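Local coordinates for protein BtGH115A (Bacteroides thetaiotaomicron, PDB 5BY3) that acts as a family GH115 4-O-methyl-alpha-glucuronidase with specificity for decorated arabinogalactans, at residues Glu245-Asn250 and Val320-Leu325; Asp333-Pro338 and Pro358-Leu363; Gly261-Val266 and Pro270-Phe275; Gly293-His298 and Tyr344-Asp349; Pro221-Leu224 and Asn228-Ala231. One frame throughout, in Å; residues are numbered along the deposited sequence.

Interaction 1 of 5, residues Glu245-Asn250 and Val320-Leu325; sequences EPMACN and VDQRGL
Gln322 is the first residue of the helical segment Val320-Leu325 to meet the loop Glu245-Asn250, and it packs against both Pro246 and Met247. Its CG sits beside the backbone N, anti to the carbonyl carbon (chi1 -78°), and the chain runs on extended, which sends CG and the amide obliquely past the selenium of Met247, a selenomethionine here. SE stands 3.9 Å from both Gln322 CB and CG. The amide end reaches back to Pro246: its NE2 rests 3.5 Å from Pro246 CB and 3.9 Å from Met247 CG. On the other branch OE1 accepts a hydrogen bond from the backbone N of Gly293, in the loop that follows strand 290-291. With an alanine here, the Gly293 N-H would probably be left without this acceptor, and a gap would open beside Pro246 and the selenium. The backbone of Gln322 also takes part, since the terminal methyl CE of Met247 comes within 3.8 Å of Gln322 O. One turn on, Leu325 completes the contact with its CD1 branch, 4.1 Å from Met247 CE. The Met247 chain is bent at chi2 and chi3, which turns CE along the helix toward the leucine; Val280 of helix 265-283 packs on the same side chain. No hydrogen bond joins the two segments, and all four touching residues are buried. The arrangement is that of a TIM-barrel-type glycoside hydrolase domain: the loop leaving strand 238-239 closes over helix 308-329, the helix of the beta-alpha-beta crossover between parallel strands 290-291 and 339-341.

Interaction 2 of 5, residues Asp333-Pro338 and Pro358-Leu363; sequences DVTQVP and PEDVTL
Thr335 and Asp360 carry this contact, their side chains crossing at about a right angle. It joins the loop leading from helix 308-329 into strand 339-341 to the type I beta turn Pro358-Val361, which leads into strand 362-366, the parallel neighbour of 339-341 in the TIM-barrel-type domain. The close part is small. The methyl CG2 of Thr335 lies 3.9 Å from CG of the Asp360 carboxylate, while Asp360 OD2 comes within 3.8 Å of Thr335 CA. Asp360 CG is held between its own backbone N and carbonyl carbon (chi1 59°), which swings the carboxylate across the flank of the threonine. Behind it, OD1 forms a salt bridge with Arg323 of helix 308-329, and Gln339 packs against the same side chain. The contact thins out at Val334, whose carbonyl O is 4.0 Å from Asp360 OD2. On the far side of Thr335 the loop opens to solvent around the exposed Asp333. There the Thr335 hydroxyl OG1 donates to Asp333 OD1 at 2.8 Å; the backbone N of Thr335 reaches the same oxygen at 3.2 Å, making an Asx turn. Both donors come from one face of the carboxylate, some 45° above its plane. Replacing Thr335 by an alanine would probably cost Asp333 OD1 the hydroxyl bond, leaving the longer one from the backbone N, and open a gap beside the Asp360 carboxylate. No hydrogen bond crosses between the segments; the charge of Asp360 is probably balanced chiefly by Arg323, and what joins loop and turn directly is van der Waals contact.

Interaction 3 of 5, residues Gly261-Val266 and Pro270-Phe275; sequences GAYDYV and PAVYQF
Val272 points from its helix into the angle between Tyr263 and Tyr265, and its two methyls serve different surfaces. CG1, anti to the backbone N (chi1 171°), lies in the plane of the Tyr265 ring at its edge, 3.6 Å from CD1. The same methyl meets the Tyr263 ring obliquely, 4.3 Å from CE1. CG2 is turned to the main chain instead, 3.8 Å from Asp264 N and 4.0 Å from Ala262 O, along the inverse gamma turn centred on Tyr263. Farther on, Tyr265 and Tyr273 run side by side and point the same way; the hydroxyl OH of Tyr265 sits at the edge of the other ring, 3.9 Å from Tyr273 CD2. Phe275, a turn beyond Val272, adds its CE2 at 4.4 Å from Tyr263 CE1. Trp255 of helix 251-258 meets the rings of both Phe275 and Tyr263 edge-to-face. The polar groups look elsewhere: Tyr265 OH bonds Asp321 of helix 308-329, and Asp264, the N-cap of helix 265-283, accepts from Asn267 N. What folds the lead-in of this helix back on its first turns is therefore van der Waals contact, one valine between two tyrosines and the main chain, with no hydrogen bond between the two segments.

Interaction 4 of 5, residues Gly293-His298 and Tyr344-Asp349; sequences GMRGVH and YKEVLD
A type II' beta turn from Tyr344 to Val347 faces the irregular loop Gly293-His298, the nearest CA atoms, Arg295 CA and Val347 CA, being 8.0 Å apart, and the Arg295 side chain spans the interval. This ties the loop after strand 290-291 to the turn between strand 339-341 and helix 347-352, the two strands being neighbours in the TIM-barrel-type parallel sheet. Bent at chi3, the arginine presents the NE side of its guanidinium to Glu346, one nitrogen to each carboxylate oxygen. NH2 of Arg295 donates to the syn lone pair of Glu346 OE1 at 3.1 Å and 159°. NE reaches Glu346 OE2 less squarely, at 3.3 Å and 147°, with the oxygen tilted from the guanidinium plane. The two groups are nearly coplanar, 14° apart, which suits a side-on, two-nitrogen grip. Over one guanidinium face stands the edge of the Tyr344 ring, its CD2 4.0 Å from Arg295 NH1. Lys345 lays CB 3.7 Å from Arg295 NH2, then carries its amine away to donate to Tyr344 OH. Two bonds and the covering ring thus restrict rotation of the buried guanidinium, and Glu346 probably offsets the charge that Arg295 brings near Lys345.

Interaction 5 of 5, residues Pro221-Leu224 and Asn228-Ala231; sequences PFFL and NREA
Asn228 and Phe222 make the closest part of this contact, and a CH-pi interaction lies at its centre. CB of Asn228 lies over one face of the Phe222 ring, 3.6 Å from the centroid and 21° off the normal, displaced toward the CE1 side. The amide slants across the ring, the planes 32° apart, with OD1 3.5 Å from Phe222 CD1. At the ring's far end, CZ of Phe222 comes 3.3 Å from the backbone O of Asn228. Beside this pair, Phe223 offers its ring edge to Arg229: CE1 is 3.8 Å from Arg229 CG, which lies near the ring plane. The arginine uses its aliphatic part here; CG is anti to the backbone N (chi1 -175°), which directs the chain past Phe223 before the bend at chi3 turns the guanidinium off. Within the segment that group pairs loosely with Glu230 by charge alone, Arg229 NH2 to Glu230 OE2 at 3.5 Å, the oxygen well out of the guanidinium plane. Next comes what sets the two rings. CD2 of Phe222 stands 3.6 Å above the middle of the Phe223 ring, and the 3-10 turn holding both is closed by Leu224 N donating to Pro221 O. Farther out, Asn196 of helix 193-205 packs on Phe222 and on Asn228, Val283 of helix 265-283 on Phe223 and on Arg229, and Met239 touches both rings. The contact folds a loop against the start of helix 228-235, within the beta-alpha-beta crossover that links parallel strands 210-212 and 238-239 of the TIM-barrel-type domain.

Interaction 1 touches each of the other four. Helix 308-329 carries it toward interaction 2, where Arg323 NE lies 3.5 Å from Pro358 CG. Its loop reaches interaction 3, with Pro246 CG 3.5 Å from Tyr263 OH, and meets interaction 5, Ala248 O being 3.5 Å from Phe223 CD2; Pro246 also rests against Gly293 of interaction 4. Interactions 3 and 4 also touch, Tyr263 CE2 lying 3.3 Å from Gly296 O. The remaining pairs do not meet: interactions 2 and 5 lie about 24 Å apart between centres. All five fall in the family 115 region. The nickel ion is bound elsewhere, at Leu404 and Asp436, outside all ten segments.

Interaction 1 of 5, residues Glu245-Asn250 and Val320-Leu325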
# COMPACT_ATOMS: atom_id res chain seq x y z
N GLU A 245 -10.72 4.18 -16.11
CA GLU A 245 -11.87 5.01 -15.75
C GLU A 245 -11.57 6.48 -16.11
O GLU A 245 -11.48 7.36 -15.22
CB GLU A 245 -12.21 4.87 -14.29
CG GLU A 245 -12.79 3.56 -13.83
CD GLU A 245 -12.94 3.57 -12.33
OE1 GLU A 245 -11.91 3.34 -11.64
OE2 GLU A 245 -14.05 3.86 -11.83
N PRO A 246 -11.46 6.74 -17.43
CA PRO A 246 -11.05 8.01 -18.03
C PRO A 246 -11.79 9.23 -17.58
O PRO A 246 -11.13 10.26 -17.40
CB PRO A 246 -11.30 7.80 -19.52
CG PRO A 246 -11.26 6.34 -19.72
CD PRO A 246 -11.89 5.79 -18.47
N MSE A 247 -13.12 9.18 -17.43
CA MSE A 247 -13.18 10.70 -17.32
C MSE A 247 -14.03 10.97 -16.16
O MSE A 247 -15.21 11.30 -16.32
CB MSE A 247 -13.76 11.52 -18.51
CG MSE A 247 -12.87 11.68 -19.73
SE MSE A 247 -11.61 13.18 -19.48
CE MSE A 247 -13.05 14.48 -19.59
N ALA A 248 -13.45 10.80 -14.98
CA ALA A 248 -14.25 10.59 -13.76
C ALA A 248 -15.37 9.55 -14.01
O ALA A 248 -16.38 9.51 -13.30
CB ALA A 248 -14.83 11.92 -13.28
N CYS A 249 -15.14 8.68 -15.00
CA CYS A 249 -16.17 7.83 -15.59
C CYS A 249 -15.89 6.35 -15.42
O CYS A 249 -15.04 5.77 -16.08
CB CYS A 249 -16.34 8.15 -17.08
SG CYS A 249 -17.71 9.28 -17.38
N ASN A 250 -16.64 5.76 -14.51
CA ASN A 250 -16.54 4.34 -14.25
C ASN A 250 -17.26 3.52 -15.34
O ASN A 250 -18.44 3.23 -15.23
CB ASN A 250 -17.09 4.04 -12.83
CG ASN A 250 -17.22 2.55 -12.55
OD1 ASN A 250 -16.89 1.70 -13.40
ND2 ASN A 250 -17.73 2.22 -11.38
N VAL A 320 -7.16 14.41 -27.42
CA VAL A 320 -7.56 15.67 -28.03
C VAL A 320 -9.00 16.00 -27.69
O VAL A 320 -9.30 17.15 -27.34
CB VAL A 320 -7.23 15.72 -29.56
CG1 VAL A 320 -7.80 16.97 -30.22
CG2 VAL A 320 -5.72 15.65 -29.81
N ASP A 321 -9.88 15.00 -27.71
CA ASP A 321 -11.30 15.21 -27.36
C ASP A 321 -11.53 15.32 -25.87
O ASP A 321 -12.45 16.04 -25.43
CB ASP A 321 -12.20 14.08 -27.87
CG ASP A 321 -12.02 13.75 -29.34
OD1 ASP A 321 -10.99 14.14 -29.95
OD2 ASP A 321 -12.92 13.05 -29.86
N GLN A 322 -10.75 14.56 -25.10
CA GLN A 322 -10.88 14.54 -23.65
C GLN A 322 -10.45 15.87 -23.04
O GLN A 322 -11.18 16.44 -22.24
CB GLN A 322 -10.09 13.39 -23.03
CG GLN A 322 -10.81 12.05 -23.16
CD GLN A 322 -9.98 10.90 -22.59
OE1 GLN A 322 -8.76 10.99 -22.44
NE2 GLN A 322 -10.66 9.81 -22.28
N ARG A 323 -9.27 16.36 -23.42
CA ARG A 323 -8.84 17.73 -23.09
C ARG A 323 -9.81 18.80 -23.65
O ARG A 323 -10.05 19.84 -23.02
CB ARG A 323 -7.39 17.95 -23.52
CG ARG A 323 -6.42 17.16 -22.66
CD ARG A 323 -5.06 16.87 -23.26
NE ARG A 323 -4.15 18.03 -23.29
CZ ARG A 323 -3.62 18.65 -22.24
NH1 ARG A 323 -3.88 18.28 -20.99
NH2 ARG A 323 -2.82 19.68 -22.43
N GLY A 324 -10.39 18.52 -24.82
CA GLY A 324 -11.50 19.28 -25.37
C GLY A 324 -12.61 19.56 -24.39
O GLY A 324 -13.00 20.72 -24.23
N LEU A 325 -13.13 18.53 -23.73
CA LEU A 325 -14.26 18.73 -22.79
C LEU A 325 -13.85 19.55 -21.57
O LEU A 325 -14.66 20.29 -20.99
CB LEU A 325 -14.80 17.39 -22.29
CG LEU A 325 -15.53 16.49 -23.27
CD1 LEU A 325 -15.23 15.00 -23.01
CD2 LEU A 325 -17.00 16.83 -23.17

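Interaction 2 of 5, residues Asp333-Pro338 and Pro358-Leu363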
# COMPACT_ATOMS: atom_id res chain seq x y z
N ASP A 333 -7.76 27.33 -19.90
CA ASP A 333 -6.39 26.79 -19.93
C ASP A 333 -6.41 25.41 -19.27
O ASP A 333 -6.75 25.30 -18.08
CB ASP A 333 -5.39 27.72 -19.21
CG ASP A 333 -3.91 27.31 -19.42
OD1 ASP A 333 -3.60 26.21 -19.96
OD2 ASP A 333 -3.02 28.10 -19.04
N VAL A 334 -6.06 24.37 -20.04
CA VAL A 334 -6.18 22.98 -19.53
C VAL A 334 -5.02 22.56 -18.63
O VAL A 334 -5.19 21.67 -17.80
CB VAL A 334 -6.49 21.86 -20.58
CG1 VAL A 334 -7.97 21.83 -20.90
CG2 VAL A 334 -5.61 21.92 -21.82
N THR A 335 -3.88 23.24 -18.78
CA THR A 335 -2.72 23.08 -17.90
C THR A 335 -3.04 23.51 -16.45
O THR A 335 -2.23 23.29 -15.54
CB THR A 335 -1.47 23.83 -18.45
OG1 THR A 335 -1.63 25.24 -18.27
CG2 THR A 335 -1.24 23.55 -19.93
N GLN A 336 -4.22 24.11 -16.24
CA GLN A 336 -4.75 24.43 -14.91
C GLN A 336 -5.75 23.34 -14.43
O GLN A 336 -6.31 23.44 -13.33
CB GLN A 336 -5.38 25.86 -14.82
CG GLN A 336 -4.58 27.09 -15.35
CD GLN A 336 -3.11 27.21 -14.87
OE1 GLN A 336 -2.17 26.88 -15.61
NE2 GLN A 336 -2.90 27.69 -13.64
N VAL A 337 -5.97 22.31 -15.25
CA VAL A 337 -6.83 21.17 -14.86
C VAL A 337 -5.91 20.00 -14.53
O VAL A 337 -5.07 19.63 -15.37
CB VAL A 337 -7.78 20.71 -15.99
CG1 VAL A 337 -8.75 19.68 -15.47
CG2 VAL A 337 -8.55 21.88 -16.57
N PRO A 338 -6.03 19.42 -13.31
CA PRO A 338 -5.11 18.31 -13.01
C PRO A 338 -5.47 16.98 -13.74
O PRO A 338 -6.63 16.55 -13.78
CB PRO A 338 -5.18 18.20 -11.48
CG PRO A 338 -6.49 18.77 -11.11
CD PRO A 338 -6.85 19.80 -12.14
N PRO A 358 0.71 15.11 -23.47
CA PRO A 358 1.01 16.54 -23.22
C PRO A 358 1.66 16.76 -21.88
O PRO A 358 1.23 16.17 -20.87
CB PRO A 358 -0.37 17.21 -23.29
CG PRO A 358 -1.19 16.28 -24.13
CD PRO A 358 -0.71 14.89 -23.77
N GLU A 359 2.72 17.58 -21.90
CA GLU A 359 3.71 17.74 -20.80
C GLU A 359 3.13 18.04 -19.40
O GLU A 359 3.75 17.72 -18.38
CB GLU A 359 4.78 18.80 -21.16
CG GLU A 359 5.54 18.59 -22.48
CD GLU A 359 6.80 17.74 -22.32
OE1 GLU A 359 7.73 18.12 -21.56
OE2 GLU A 359 6.88 16.68 -22.98
N ASP A 360 1.95 18.65 -19.36
CA ASP A 360 1.28 18.97 -18.11
C ASP A 360 0.64 17.73 -17.45
O ASP A 360 0.42 17.73 -16.24
CB ASP A 360 0.24 20.07 -18.32
CG ASP A 360 -0.83 19.70 -19.36
OD1 ASP A 360 -0.50 19.62 -20.56
OD2 ASP A 360 -2.01 19.50 -18.96
N VAL A 361 0.37 16.69 -18.24
CA VAL A 361 -0.27 15.47 -17.74
C VAL A 361 0.69 14.64 -16.88
O VAL A 361 1.82 14.29 -17.30
CB VAL A 361 -0.92 14.63 -18.87
CG1 VAL A 361 -1.63 13.39 -18.32
CG2 VAL A 361 -1.91 15.49 -19.66
N THR A 362 0.26 14.39 -15.64
CA THR A 362 1.04 13.53 -14.72
C THR A 362 1.14 12.14 -15.31
O THR A 362 0.13 11.56 -15.73
CB THR A 362 0.37 13.45 -13.33
OG1 THR A 362 -0.06 14.76 -12.92
CG2 THR A 362 1.33 12.83 -12.29
N LEU A 363 2.36 11.60 -15.38
CA LEU A 363 2.54 10.21 -15.84
C LEU A 363 2.55 9.25 -14.62
O LEU A 363 3.41 9.36 -13.73
CB LEU A 363 3.83 10.05 -16.64
CG LEU A 363 4.06 10.82 -17.96
CD1 LEU A 363 5.43 10.49 -18.49
CD2 LEU A 363 3.02 10.51 -19.04

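Interaction 3 of 5, residues Gly261-Val266 and Pro270-Phe275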
# COMPACT_ATOMS: atom_id res chain seq x y z
N GLY A 261 -24.31 1.14 -27.20
CA GLY A 261 -23.48 0.41 -28.16
C GLY A 261 -22.15 0.05 -27.55
O GLY A 261 -22.01 0.03 -26.33
N ALA A 262 -21.18 -0.26 -28.39
CA ALA A 262 -19.88 -0.68 -27.88
C ALA A 262 -19.04 0.49 -27.29
O ALA A 262 -19.11 1.62 -27.78
CB ALA A 262 -19.11 -1.45 -28.97
N TYR A 263 -18.28 0.18 -26.22
CA TYR A 263 -17.28 1.08 -25.61
C TYR A 263 -16.01 1.04 -26.44
O TYR A 263 -14.99 0.42 -26.07
CB TYR A 263 -17.02 0.68 -24.16
CG TYR A 263 -16.08 1.58 -23.38
CD1 TYR A 263 -16.47 2.86 -22.99
CD2 TYR A 263 -14.81 1.12 -22.97
CE1 TYR A 263 -15.62 3.67 -22.23
CE2 TYR A 263 -13.95 1.92 -22.23
CZ TYR A 263 -14.36 3.20 -21.86
OH TYR A 263 -13.52 4.01 -21.12
N ASP A 264 -16.09 1.73 -27.57
CA ASP A 264 -15.16 1.58 -28.67
C ASP A 264 -15.08 2.94 -29.34
O ASP A 264 -16.11 3.47 -29.84
CB ASP A 264 -15.71 0.52 -29.65
CG ASP A 264 -14.79 0.29 -30.83
OD1 ASP A 264 -14.81 1.09 -31.79
OD2 ASP A 264 -14.04 -0.69 -30.80
N TYR A 265 -13.88 3.52 -29.36
CA TYR A 265 -13.76 4.87 -29.88
C TYR A 265 -13.58 4.87 -31.39
O TYR A 265 -14.02 5.79 -32.08
CB TYR A 265 -12.65 5.66 -29.17
CG TYR A 265 -12.94 7.13 -29.00
CD1 TYR A 265 -13.89 7.56 -28.07
CD2 TYR A 265 -12.25 8.11 -29.75
CE1 TYR A 265 -14.17 8.90 -27.89
CE2 TYR A 265 -12.50 9.47 -29.56
CZ TYR A 265 -13.46 9.86 -28.63
OH TYR A 265 -13.78 11.17 -28.40
N VAL A 266 -12.95 3.81 -31.91
CA VAL A 266 -12.75 3.66 -33.36
C VAL A 266 -14.09 3.59 -34.12
O VAL A 266 -14.19 4.17 -35.19
CB VAL A 266 -11.76 2.51 -33.72
CG1 VAL A 266 -11.57 2.35 -35.23
CG2 VAL A 266 -10.40 2.76 -33.08
N PRO A 270 -18.96 8.81 -31.07
CA PRO A 270 -19.96 9.79 -30.57
C PRO A 270 -20.65 9.45 -29.28
O PRO A 270 -20.86 10.34 -28.45
CB PRO A 270 -20.96 9.89 -31.72
CG PRO A 270 -20.09 9.69 -32.92
CD PRO A 270 -19.05 8.66 -32.54
N ALA A 271 -21.01 8.17 -29.10
CA ALA A 271 -21.68 7.72 -27.87
C ALA A 271 -20.69 7.72 -26.69
O ALA A 271 -21.08 7.96 -25.56
CB ALA A 271 -22.29 6.34 -28.06
N VAL A 272 -19.42 7.45 -26.96
CA VAL A 272 -18.44 7.36 -25.90
C VAL A 272 -18.19 8.78 -25.42
O VAL A 272 -18.30 9.05 -24.20
CB VAL A 272 -17.17 6.59 -26.34
CG1 VAL A 272 -16.07 6.69 -25.30
CG2 VAL A 272 -17.50 5.12 -26.56
N TYR A 273 -17.95 9.70 -26.38
CA TYR A 273 -17.80 11.13 -26.10
C TYR A 273 -18.95 11.68 -25.26
O TYR A 273 -18.71 12.33 -24.25
CB TYR A 273 -17.54 11.96 -27.38
CG TYR A 273 -17.39 13.44 -27.13
CD1 TYR A 273 -18.51 14.26 -27.00
CD2 TYR A 273 -16.13 14.01 -27.01
CE1 TYR A 273 -18.38 15.63 -26.75
CE2 TYR A 273 -15.98 15.37 -26.77
CZ TYR A 273 -17.11 16.18 -26.65
OH TYR A 273 -16.99 17.53 -26.41
N GLN A 274 -20.19 11.40 -25.67
CA GLN A 274 -21.39 11.85 -24.97
C GLN A 274 -21.38 11.40 -23.52
O GLN A 274 -21.49 12.22 -22.62
CB GLN A 274 -22.65 11.29 -25.65
CG GLN A 274 -22.99 11.91 -27.01
CD GLN A 274 -24.33 11.43 -27.58
OE1 GLN A 274 -24.77 10.30 -27.34
NE2 GLN A 274 -24.99 12.29 -28.35
N PHE A 275 -21.26 10.09 -23.32
CA PHE A 275 -21.05 9.41 -22.03
C PHE A 275 -20.11 10.20 -21.09
O PHE A 275 -20.52 10.62 -20.02
CB PHE A 275 -20.50 7.99 -22.36
CG PHE A 275 -20.06 7.20 -21.17
CD1 PHE A 275 -21.01 6.61 -20.32
CD2 PHE A 275 -18.71 7.01 -20.90
CE1 PHE A 275 -20.60 5.85 -19.22
CE2 PHE A 275 -18.31 6.26 -19.81
CZ PHE A 275 -19.26 5.69 -18.97

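Interaction 4 of 5, residues Gly293-His298 and Tyr344-Asp349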
# COMPACT_ATOMS: atom_id res chain seq x y z
N GLY A 293 -7.10 8.91 -21.35
CA GLY A 293 -6.87 7.71 -22.14
C GLY A 293 -8.07 6.80 -22.20
O GLY A 293 -9.19 7.22 -21.92
N MSE A 294 -7.82 5.54 -22.56
CA MSE A 294 -8.87 4.53 -22.77
C MSE A 294 -8.28 3.13 -22.70
O MSE A 294 -7.23 2.84 -23.31
CB MSE A 294 -9.59 4.72 -24.12
CG MSE A 294 -10.97 4.09 -24.02
SE MSE A 294 -12.05 4.62 -25.58
CE MSE A 294 -13.71 3.61 -25.38
N ARG A 295 -8.95 2.27 -21.93
CA ARG A 295 -8.70 0.82 -21.93
C ARG A 295 -10.04 0.13 -22.18
O ARG A 295 -10.89 0.69 -22.90
CB ARG A 295 -8.06 0.37 -20.60
CG ARG A 295 -6.63 0.85 -20.36
CD ARG A 295 -6.13 0.44 -18.97
NE ARG A 295 -5.56 -0.91 -18.94
CZ ARG A 295 -5.89 -1.87 -18.08
NH1 ARG A 295 -6.78 -1.67 -17.11
NH2 ARG A 295 -5.30 -3.05 -18.19
N GLY A 296 -10.23 -1.05 -21.60
CA GLY A 296 -11.51 -1.76 -21.67
C GLY A 296 -12.59 -1.23 -20.73
O GLY A 296 -12.43 -0.15 -20.11
N VAL A 297 -13.69 -1.98 -20.66
CA VAL A 297 -14.75 -1.82 -19.66
C VAL A 297 -14.23 -1.95 -18.19
O VAL A 297 -14.51 -1.07 -17.35
CB VAL A 297 -15.96 -2.74 -19.98
CG1 VAL A 297 -16.87 -2.95 -18.76
CG2 VAL A 297 -16.76 -2.17 -21.15
N HIS A 298 -13.47 -3.02 -17.92
CA HIS A 298 -12.75 -3.20 -16.64
C HIS A 298 -11.24 -3.34 -16.92
O HIS A 298 -10.59 -2.36 -17.26
CB HIS A 298 -13.32 -4.39 -15.84
CG HIS A 298 -13.04 -4.32 -14.36
ND1 HIS A 298 -11.80 -4.01 -13.84
CD2 HIS A 298 -13.85 -4.53 -13.29
CE1 HIS A 298 -11.85 -4.02 -12.52
NE2 HIS A 298 -13.09 -4.34 -12.16
N TYR A 344 -0.74 1.21 -17.00
CA TYR A 344 -0.82 -0.01 -16.22
C TYR A 344 -0.99 -1.17 -17.20
O TYR A 344 -1.63 -1.00 -18.26
CB TYR A 344 -2.04 0.12 -15.30
CG TYR A 344 -2.39 -1.07 -14.46
CD1 TYR A 344 -1.52 -1.58 -13.50
CD2 TYR A 344 -3.62 -1.70 -14.63
CE1 TYR A 344 -1.87 -2.68 -12.72
CE2 TYR A 344 -4.00 -2.79 -13.86
CZ TYR A 344 -3.13 -3.29 -12.90
OH TYR A 344 -3.53 -4.39 -12.14
N LYS A 345 -0.46 -2.34 -16.83
CA LYS A 345 -0.50 -3.58 -17.65
C LYS A 345 -0.06 -3.27 -19.11
O LYS A 345 1.04 -2.73 -19.28
CB LYS A 345 -1.85 -4.32 -17.50
CG LYS A 345 -2.08 -4.97 -16.13
CD LYS A 345 -3.26 -5.96 -16.17
CE LYS A 345 -3.24 -6.96 -15.03
NZ LYS A 345 -4.26 -6.72 -13.96
N GLU A 346 -0.91 -3.51 -20.12
CA GLU A 346 -0.50 -3.45 -21.56
C GLU A 346 -0.31 -2.02 -22.08
O GLU A 346 0.25 -1.82 -23.18
CB GLU A 346 -1.49 -4.21 -22.46
CG GLU A 346 -2.74 -3.41 -22.90
CD GLU A 346 -3.69 -3.05 -21.74
OE1 GLU A 346 -3.80 -3.83 -20.76
OE2 GLU A 346 -4.37 -1.99 -21.80
N VAL A 347 -0.82 -1.04 -21.33
CA VAL A 347 -0.71 0.37 -21.71
C VAL A 347 0.72 0.92 -21.55
O VAL A 347 1.11 1.85 -22.28
CB VAL A 347 -1.91 1.27 -21.22
CG1 VAL A 347 -2.45 0.88 -19.86
CG2 VAL A 347 -1.62 2.77 -21.29
N LEU A 348 1.52 0.32 -20.66
CA LEU A 348 2.95 0.62 -20.55
C LEU A 348 3.64 0.41 -21.91
O LEU A 348 4.43 1.29 -22.33
CB LEU A 348 3.62 -0.18 -19.40
CG LEU A 348 5.14 -0.06 -19.07
CD1 LEU A 348 5.48 1.16 -18.24
CD2 LEU A 348 5.69 -1.34 -18.42
N ASP A 349 3.32 -0.71 -22.59
CA ASP A 349 3.78 -1.00 -23.98
C ASP A 349 3.37 0.09 -24.98
O ASP A 349 4.19 0.56 -25.76
CB ASP A 349 3.28 -2.37 -24.54
CG ASP A 349 3.74 -3.57 -23.72
OD1 ASP A 349 4.86 -3.58 -23.17
OD2 ASP A 349 2.95 -4.55 -23.65

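Interaction 5 of 5, residues Pro221-Leu224 and Asn228-Ala231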
# COMPACT_ATOMS: atom_id res chain seq x y z
N PRO A 221 -21.74 2.69 -9.01
CA PRO A 221 -20.74 3.73 -9.28
C PRO A 221 -20.93 4.97 -8.42
O PRO A 221 -22.06 5.43 -8.18
CB PRO A 221 -20.94 4.04 -10.76
CG PRO A 221 -21.35 2.70 -11.33
CD PRO A 221 -22.23 2.07 -10.28
N PHE A 222 -19.79 5.47 -7.95
CA PHE A 222 -19.73 6.57 -7.02
C PHE A 222 -20.61 7.74 -7.40
O PHE A 222 -21.39 8.21 -6.58
CB PHE A 222 -18.29 7.06 -6.90
CG PHE A 222 -18.11 8.18 -5.93
CD1 PHE A 222 -18.00 7.93 -4.59
CD2 PHE A 222 -18.02 9.50 -6.38
CE1 PHE A 222 -17.81 8.96 -3.69
CE2 PHE A 222 -17.84 10.55 -5.48
CZ PHE A 222 -17.74 10.27 -4.13
N PHE A 223 -20.47 8.19 -8.64
CA PHE A 223 -21.09 9.44 -9.09
C PHE A 223 -22.55 9.27 -9.50
O PHE A 223 -23.24 10.24 -9.84
CB PHE A 223 -20.27 10.02 -10.23
CG PHE A 223 -19.04 10.76 -9.79
CD1 PHE A 223 -19.14 11.93 -9.02
CD2 PHE A 223 -17.78 10.33 -10.20
CE1 PHE A 223 -18.01 12.65 -8.64
CE2 PHE A 223 -16.64 11.05 -9.84
CZ PHE A 223 -16.75 12.21 -9.06
N LEU A 224 -22.99 8.02 -9.47
CA LEU A 224 -24.39 7.62 -9.62
C LEU A 224 -25.03 7.30 -8.27
O LEU A 224 -26.07 6.64 -8.22
CB LEU A 224 -24.49 6.39 -10.54
CG LEU A 224 -24.18 6.67 -12.01
CD1 LEU A 224 -24.57 5.50 -12.89
CD2 LEU A 224 -24.91 7.95 -12.43
N ASN A 228 -22.79 11.21 -2.52
CA ASN A 228 -21.37 10.88 -2.57
C ASN A 228 -20.51 12.02 -3.05
O ASN A 228 -19.53 12.39 -2.38
CB ASN A 228 -21.15 9.61 -3.40
CG ASN A 228 -21.42 8.33 -2.63
OD1 ASN A 228 -21.11 7.24 -3.13
ND2 ASN A 228 -21.99 8.44 -1.43
N ARG A 229 -20.91 12.59 -4.18
CA ARG A 229 -20.22 13.72 -4.80
C ARG A 229 -20.15 14.93 -3.84
O ARG A 229 -19.05 15.50 -3.61
CB ARG A 229 -20.93 14.05 -6.11
CG ARG A 229 -20.30 15.13 -6.96
CD ARG A 229 -21.19 15.49 -8.15
NE ARG A 229 -22.54 15.88 -7.74
CZ ARG A 229 -22.88 17.09 -7.27
NH1 ARG A 229 -21.97 18.05 -7.16
NH2 ARG A 229 -24.14 17.33 -6.92
N GLU A 230 -21.29 15.26 -3.23
CA GLU A 230 -21.38 16.34 -2.22
C GLU A 230 -20.59 16.07 -0.92
O GLU A 230 -19.99 17.00 -0.34
CB GLU A 230 -22.85 16.67 -1.92
CG GLU A 230 -23.67 17.13 -3.16
CD GLU A 230 -24.58 16.04 -3.77
OE1 GLU A 230 -24.15 14.87 -4.02
OE2 GLU A 230 -25.76 16.37 -4.01
N ALA A 231 -20.55 14.79 -0.49
CA ALA A 231 -19.72 14.36 0.65
C ALA A 231 -18.23 14.61 0.39
O ALA A 231 -17.49 15.09 1.26
CB ALA A 231 -19.97 12.89 0.98